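Local coordinates for protein amidohydrolase (Staphylococcus aureus, PDB 3NUR) that is probably a metal-dependent amidohydrolase of the TIM-barrel type, hydrolysing carbon-nitrogen bonds in linear amides, though its substrate is not established, at residues 191-205 against 214-228. Numbering follows the deposited sequence.
Sequences LHPAPVNSDIYQSYY and AATFACFGYGWHIDV. With CA (calcium ion), chain B.
Tyr205 is a knob set among Phe217, Ala218, Gly223 and Ile226. Its CD1 edge stands over the centre of the Phe217 ring in a T-shaped stack, centroids 4.8 Å apart and planes at 84°, while Ala218 CA makes a CH-pi contact over one of its own faces. Farther along the ring, Tyr205 OH lies 3.3 Å from Gly223 CA, and water 4 joins that hydroxyl to Gly223 O. Tyr201 works from its edge: CD1 meets Ala218 CB at 3.5 Å and its hydroxyl, hydrogen-bonded to Glu211, rests on Ala214 CB.

At the other end Pro193 crosses Trp224 at about a right angle, CB over the face of the five-membered ring, 3.7 Å from its centroid. Trp224 CG sits between its backbone N and carbonyl carbon (chi1 70°), and the six-membered ring of the indole reaches Pro195, CZ3 alongside CD. Val228 CG2 packs on Leu191 CG at 3.8 Å.

Water carries the polar links between the segments: water 2 joins Val196 N to Ala218 O, and water 3 joins Asn197 N to Asp227 OD1. Asp227 also salt-bridges Arg164.

His192 coordinates the calcium ion through NE2, beside Glu28, His30 and Asp316; its ND1 donates to Pro193 O (2.7 Å), bracing the ring. The contact thus runs from the C-terminal end of barrel strand 189-192, between strands 159-162 and 249-251, out to helix 198-205, packed against helices 211-218 and 223-237.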
loop_
_atom_site.group_PDB
_atom_site.type_symbol
_atom_site.label_atom_id
_atom_site.label_comp_id
_atom_site.label_asym_id
_atom_site.label_seq_id
_atom_site.Cartn_x
_atom_site.Cartn_y
_atom_site.Cartn_z
ATOM N N LEU A 191 -1.918 -1.610 -2.283
ATOM C CA LEU A 191 -1.984 -3.078 -2.090
ATOM C C LEU A 191 -0.744 -3.465 -1.282
ATOM O O LEU A 191 0.378 -3.324 -1.766
ATOM C CB LEU A 191 -2.008 -3.797 -3.446
ATOM C CG LEU A 191 -2.333 -5.300 -3.440
ATOM C CD1 LEU A 191 -3.786 -5.559 -2.967
ATOM C CD2 LEU A 191 -2.142 -5.881 -4.844
ATOM N N HIS A 192 -0.958 -3.892 -0.036
ATOM C CA HIS A 192 0.082 -4.170 0.964
ATOM C C HIS A 192 0.196 -5.676 1.264
ATOM O O HIS A 192 -0.815 -6.374 1.243
ATOM C CB HIS A 192 -0.308 -3.405 2.251
ATOM C CG HIS A 192 0.700 -3.403 3.368
ATOM N ND1 HIS A 192 0.918 -4.519 4.139
ATOM C CD2 HIS A 192 1.482 -2.401 3.823
ATOM C CE1 HIS A 192 1.870 -4.184 4.998
ATOM N NE2 HIS A 192 2.229 -2.918 4.852
ATOM N N PRO A 193 1.387 -6.174 1.658
ATOM C CA PRO A 193 1.500 -7.606 1.978
ATOM C C PRO A 193 0.801 -8.013 3.284
ATOM O O PRO A 193 0.482 -7.181 4.136
ATOM C CB PRO A 193 3.007 -7.825 2.082
ATOM C CG PRO A 193 3.575 -6.479 2.433
ATOM C CD PRO A 193 2.718 -5.515 1.659
ATOM N N ALA A 194 0.561 -9.311 3.429
ATOM C CA ALA A 194 0.021 -9.929 4.641
ATOM C C ALA A 194 0.429 -11.417 4.618
ATOM O O ALA A 194 0.851 -11.893 3.553
ATOM C CB ALA A 194 -1.496 -9.780 4.697
ATOM N N PRO A 195 0.320 -12.155 5.755
ATOM C CA PRO A 195 0.738 -13.575 5.764
ATOM C C PRO A 195 0.195 -14.394 4.596
ATOM O O PRO A 195 -0.979 -14.260 4.235
ATOM C CB PRO A 195 0.206 -14.079 7.112
ATOM C CG PRO A 195 0.329 -12.873 8.000
ATOM C CD PRO A 195 -0.116 -11.729 7.105
ATOM N N VAL A 196 1.055 -15.223 3.997
ATOM C CA VAL A 196 0.672 -16.085 2.873
ATOM C C VAL A 196 -0.210 -17.233 3.385
ATOM O O VAL A 196 -0.188 -17.557 4.583
ATOM C CB VAL A 196 1.878 -16.642 2.056
ATOM C CG1 VAL A 196 2.678 -15.522 1.379
ATOM C CG2 VAL A 196 2.785 -17.519 2.926
ATOM N N ASN A 197 -0.954 -17.861 2.467
ATOM C CA ASN A 197 -1.824 -18.986 2.827
ATOM C C ASN A 197 -0.986 -20.188 3.261
ATOM O O ASN A 197 0.188 -20.287 2.890
ATOM C CB ASN A 197 -2.850 -19.308 1.709
ATOM C CG ASN A 197 -2.434 -20.198 0.557
ATOM O OD1 ASN A 197 -1.502 -21.008 0.630
ATOM N ND2 ASN A 197 -3.207 -20.135 -0.523
ATOM N N SER A 198 -1.570 -21.072 4.081
ATOM C CA SER A 198 -0.861 -22.225 4.627
ATOM C C SER A 198 -0.249 -23.143 3.551
ATOM O O SER A 198 0.829 -23.703 3.774
ATOM C CB SER A 198 -1.767 -23.002 5.577
ATOM O OG SER A 198 -2.763 -23.697 4.848
ATOM N N ASP A 199 -0.915 -23.287 2.397
ATOM C CA ASP A 199 -0.424 -24.151 1.323
ATOM C C ASP A 199 0.881 -23.610 0.699
ATOM O O ASP A 199 1.814 -24.380 0.458
ATOM C CB ASP A 199 -1.545 -24.517 0.322
ATOM C CG ASP A 199 -1.594 -23.774 -0.992
ATOM O OD1 ASP A 199 -2.503 -22.937 -1.163
ATOM O OD2 ASP A 199 -0.804 -24.115 -1.896
ATOM N N ILE A 200 0.967 -22.271 0.518
ATOM C CA ILE A 200 2.198 -21.612 0.037
ATOM C C ILE A 200 3.302 -21.738 1.131
ATOM O O ILE A 200 4.461 -22.050 0.812
ATOM C CB ILE A 200 1.901 -20.125 -0.338
ATOM C CG1 ILE A 200 0.895 -19.993 -1.528
ATOM C CG2 ILE A 200 3.200 -19.319 -0.587
ATOM C CD1 ILE A 200 1.217 -20.769 -2.853
ATOM N N TYR A 201 2.951 -21.491 2.411
ATOM C CA TYR A 201 3.929 -21.584 3.497
ATOM C C TYR A 201 4.576 -22.978 3.537
ATOM O O TYR A 201 5.807 -23.084 3.616
ATOM C CB TYR A 201 3.286 -21.260 4.857
ATOM C CG TYR A 201 4.252 -21.391 6.017
ATOM C CD1 TYR A 201 5.375 -20.573 6.111
ATOM C CD2 TYR A 201 4.064 -22.360 7.003
ATOM C CE1 TYR A 201 6.270 -20.690 7.178
ATOM C CE2 TYR A 201 4.954 -22.486 8.076
ATOM C CZ TYR A 201 6.052 -21.643 8.160
ATOM O OH TYR A 201 6.929 -21.758 9.207
ATOM N N GLN A 202 3.743 -24.035 3.480
ATOM C CA GLN A 202 4.234 -25.423 3.526
ATOM C C GLN A 202 5.041 -25.808 2.262
ATOM O O GLN A 202 6.038 -26.516 2.379
ATOM C CB GLN A 202 3.062 -26.412 3.737
ATOM C CG GLN A 202 2.326 -26.265 5.062
ATOM C CD GLN A 202 3.107 -26.763 6.248
ATOM O OE1 GLN A 202 3.779 -27.799 6.194
ATOM N NE2 GLN A 202 3.014 -26.045 7.358
ATOM N N SER A 203 4.620 -25.362 1.070
ATOM C CA SER A 203 5.333 -25.734 -0.165
ATOM C C SER A 203 6.613 -24.952 -0.403
ATOM O O SER A 203 7.609 -25.526 -0.838
ATOM C CB SER A 203 4.428 -25.562 -1.387
ATOM O OG SER A 203 3.342 -26.473 -1.344
ATOM N N TYR A 204 6.574 -23.635 -0.177
ATOM C CA TYR A 204 7.697 -22.769 -0.510
ATOM C C TYR A 204 8.634 -22.355 0.607
ATOM O O TYR A 204 9.800 -22.068 0.324
ATOM C CB TYR A 204 7.190 -21.506 -1.240
ATOM C CG TYR A 204 7.168 -21.580 -2.760
ATOM C CD1 TYR A 204 7.740 -22.654 -3.438
ATOM C CD2 TYR A 204 6.623 -20.547 -3.520
ATOM C CE1 TYR A 204 7.756 -22.708 -4.831
ATOM C CE2 TYR A 204 6.634 -20.588 -4.917
ATOM C CZ TYR A 204 7.216 -21.665 -5.568
ATOM O OH TYR A 204 7.231 -21.722 -6.939
ATOM N N TYR A 205 8.112 -22.169 1.829
ATOM C CA TYR A 205 8.922 -21.577 2.906
ATOM C C TYR A 205 9.397 -22.497 3.998
ATOM O O TYR A 205 10.468 -22.264 4.546
ATOM C CB TYR A 205 8.317 -20.235 3.398
ATOM C CG TYR A 205 8.118 -19.299 2.221
ATOM C CD1 TYR A 205 9.210 -18.731 1.565
ATOM C CD2 TYR A 205 6.850 -19.088 1.678
ATOM C CE1 TYR A 205 9.041 -17.935 0.430
ATOM C CE2 TYR A 205 6.672 -18.312 0.531
ATOM C CZ TYR A 205 7.772 -17.758 -0.104
ATOM O OH TYR A 205 7.605 -16.999 -1.246
ATOM N N ALA A 214 11.976 -20.251 8.649
ATOM C CA ALA A 214 10.882 -20.456 7.702
ATOM C C ALA A 214 9.838 -19.327 7.835
ATOM O O ALA A 214 9.385 -18.801 6.822
ATOM C CB ALA A 214 10.219 -21.807 7.973
ATOM N N ALA A 215 9.460 -18.961 9.075
ATOM C CA ALA A 215 8.432 -17.928 9.282
ATOM C C ALA A 215 8.858 -16.550 8.776
ATOM O O ALA A 215 8.050 -15.863 8.142
ATOM C CB ALA A 215 8.035 -17.848 10.759
ATOM N N THR A 216 10.104 -16.121 9.084
ATOM C CA THR A 216 10.577 -14.813 8.616
ATOM C C THR A 216 10.763 -14.833 7.074
ATOM O O THR A 216 10.433 -13.864 6.394
ATOM C CB THR A 216 11.807 -14.342 9.393
ATOM O OG1 THR A 216 12.879 -15.272 9.183
ATOM C CG2 THR A 216 11.522 -14.141 10.898
ATOM N N PHE A 217 11.259 -15.958 6.532
ATOM C CA PHE A 217 11.432 -16.164 5.093
ATOM C C PHE A 217 10.068 -15.997 4.377
ATOM O O PHE A 217 9.969 -15.260 3.382
ATOM C CB PHE A 217 12.035 -17.566 4.851
ATOM C CG PHE A 217 12.318 -18.002 3.424
ATOM C CD1 PHE A 217 12.473 -17.064 2.404
ATOM C CD2 PHE A 217 12.552 -19.339 3.127
ATOM C CE1 PHE A 217 12.731 -17.474 1.099
ATOM C CE2 PHE A 217 12.853 -19.747 1.819
ATOM C CZ PHE A 217 12.960 -18.812 0.821
ATOM N N ALA A 218 9.014 -16.600 4.936
ATOM C CA ALA A 218 7.652 -16.527 4.383
ATOM C C ALA A 218 7.052 -15.143 4.489
ATOM O O ALA A 218 6.170 -14.810 3.705
ATOM C CB ALA A 218 6.745 -17.505 5.117
ATOM N N CYS A 219 7.460 -14.375 5.503
ATOM C CA CYS A 219 6.891 -13.051 5.721
ATOM C C CYS A 219 7.760 -11.928 5.139
ATOM O O CYS A 219 8.024 -11.927 3.922
ATOM C CB CYS A 219 6.554 -12.840 7.198
ATOM S SG CYS A 219 5.289 -13.980 7.829
ATOM N N PHE A 220 8.203 -10.986 5.985
ATOM C CA PHE A 220 9.001 -9.805 5.580
ATOM C C PHE A 220 10.392 -10.078 5.007
ATOM O O PHE A 220 10.993 -9.179 4.424
ATOM C CB PHE A 220 9.060 -8.752 6.719
ATOM C CG PHE A 220 9.184 -9.316 8.111
ATOM C CD1 PHE A 220 10.243 -10.149 8.452
ATOM C CD2 PHE A 220 8.233 -9.023 9.086
ATOM C CE1 PHE A 220 10.358 -10.679 9.744
ATOM C CE2 PHE A 220 8.347 -9.556 10.380
ATOM C CZ PHE A 220 9.404 -10.390 10.695
ATOM N N GLY A 221 10.914 -11.280 5.213
ATOM C CA GLY A 221 12.210 -11.656 4.664
ATOM C C GLY A 221 12.192 -11.839 3.155
ATOM O O GLY A 221 13.216 -11.622 2.485
ATOM N N TYR A 222 11.005 -12.216 2.590
ATOM C CA TYR A 222 10.871 -12.515 1.159
ATOM C C TYR A 222 9.428 -12.819 0.735
ATOM O O TYR A 222 8.906 -12.152 -0.147
ATOM C CB TYR A 222 11.756 -13.752 0.801
ATOM C CG TYR A 222 12.290 -13.793 -0.618
ATOM C CD1 TYR A 222 11.719 -14.627 -1.577
ATOM C CD2 TYR A 222 13.389 -13.027 -0.993
ATOM C CE1 TYR A 222 12.257 -14.722 -2.867
ATOM C CE2 TYR A 222 13.922 -13.102 -2.280
ATOM C CZ TYR A 222 13.325 -13.914 -3.227
ATOM O OH TYR A 222 13.852 -13.971 -4.499
ATOM N N GLY A 223 8.848 -13.870 1.314
ATOM C CA GLY A 223 7.585 -14.462 0.923
ATOM C C GLY A 223 6.371 -13.574 0.742
ATOM O O GLY A 223 5.654 -13.715 -0.255
ATOM N N TRP A 224 6.076 -12.712 1.718
ATOM C CA TRP A 224 4.854 -11.938 1.544
ATOM C C TRP A 224 4.985 -10.820 0.519
ATOM O O TRP A 224 3.982 -10.327 0.013
ATOM C CB TRP A 224 4.161 -11.584 2.864
ATOM C CG TRP A 224 4.821 -10.573 3.769
ATOM C CD1 TRP A 224 5.634 -9.541 3.408
ATOM C CD2 TRP A 224 4.485 -10.355 5.145
ATOM N NE1 TRP A 224 5.877 -8.724 4.491
ATOM C CE2 TRP A 224 5.184 -9.202 5.571
ATOM C CE3 TRP A 224 3.672 -11.038 6.068
ATOM C CZ2 TRP A 224 5.120 -8.729 6.895
ATOM C CZ3 TRP A 224 3.626 -10.583 7.381
ATOM C CH2 TRP A 224 4.327 -9.434 7.780
ATOM N N HIS A 225 6.239 -10.494 0.161
ATOM C CA HIS A 225 6.557 -9.507 -0.881
ATOM C C HIS A 225 6.376 -10.166 -2.256
ATOM O O HIS A 225 5.756 -9.587 -3.155
ATOM C CB HIS A 225 7.977 -8.961 -0.656
ATOM C CG HIS A 225 8.068 -8.253 0.664
ATOM N ND1 HIS A 225 7.400 -7.065 0.885
ATOM C CD2 HIS A 225 8.664 -8.643 1.819
ATOM C CE1 HIS A 225 7.635 -6.749 2.157
ATOM N NE2 HIS A 225 8.400 -7.663 2.756
ATOM N N ILE A 226 6.873 -11.409 -2.404
ATOM C CA ILE A 226 6.667 -12.191 -3.626
ATOM C C ILE A 226 5.155 -12.288 -3.865
ATOM O O ILE A 226 4.677 -12.021 -4.976
ATOM C CB ILE A 226 7.278 -13.610 -3.444
ATOM C CG1 ILE A 226 8.817 -13.558 -3.398
ATOM C CG2 ILE A 226 6.737 -14.602 -4.487
ATOM C CD1 ILE A 226 9.576 -13.259 -4.779
ATOM N N ASP A 227 4.407 -12.616 -2.788
ATOM C CA ASP A 227 2.958 -12.766 -2.855
ATOM C C ASP A 227 2.212 -11.515 -3.367
ATOM O O ASP A 227 1.393 -11.615 -4.296
ATOM C CB ASP A 227 2.448 -13.231 -1.495
ATOM C CG ASP A 227 0.985 -13.542 -1.469
ATOM O OD1 ASP A 227 0.637 -14.738 -1.558
ATOM O OD2 ASP A 227 0.183 -12.597 -1.262
ATOM N N VAL A 228 2.505 -10.337 -2.789
ATOM C CA VAL A 228 1.815 -9.112 -3.214
ATOM C C VAL A 228 2.139 -8.700 -4.662
ATOM O O VAL A 228 1.250 -8.207 -5.357
ATOM C CB VAL A 228 1.885 -7.982 -2.164
ATOM C CG1 VAL A 228 3.310 -7.549 -1.940
ATOM C CG2 VAL A 228 0.995 -6.800 -2.543
HETATM CA CA CA B . 3.796 -1.619 5.998
HETATM O O HOH W 1 1.206 -10.547 0.679
HETATM O O HOH W 2 3.790 -14.983 5.036
HETATM O O HOH W 3 -0.940 -16.683 -0.177
HETATM O O HOH W 4 5.175 -16.112 -1.607
HETATM O O HOH W 5 5.415 -3.002 5.522
HETATM O O HOH W 6 3.416 -3.130 7.632
#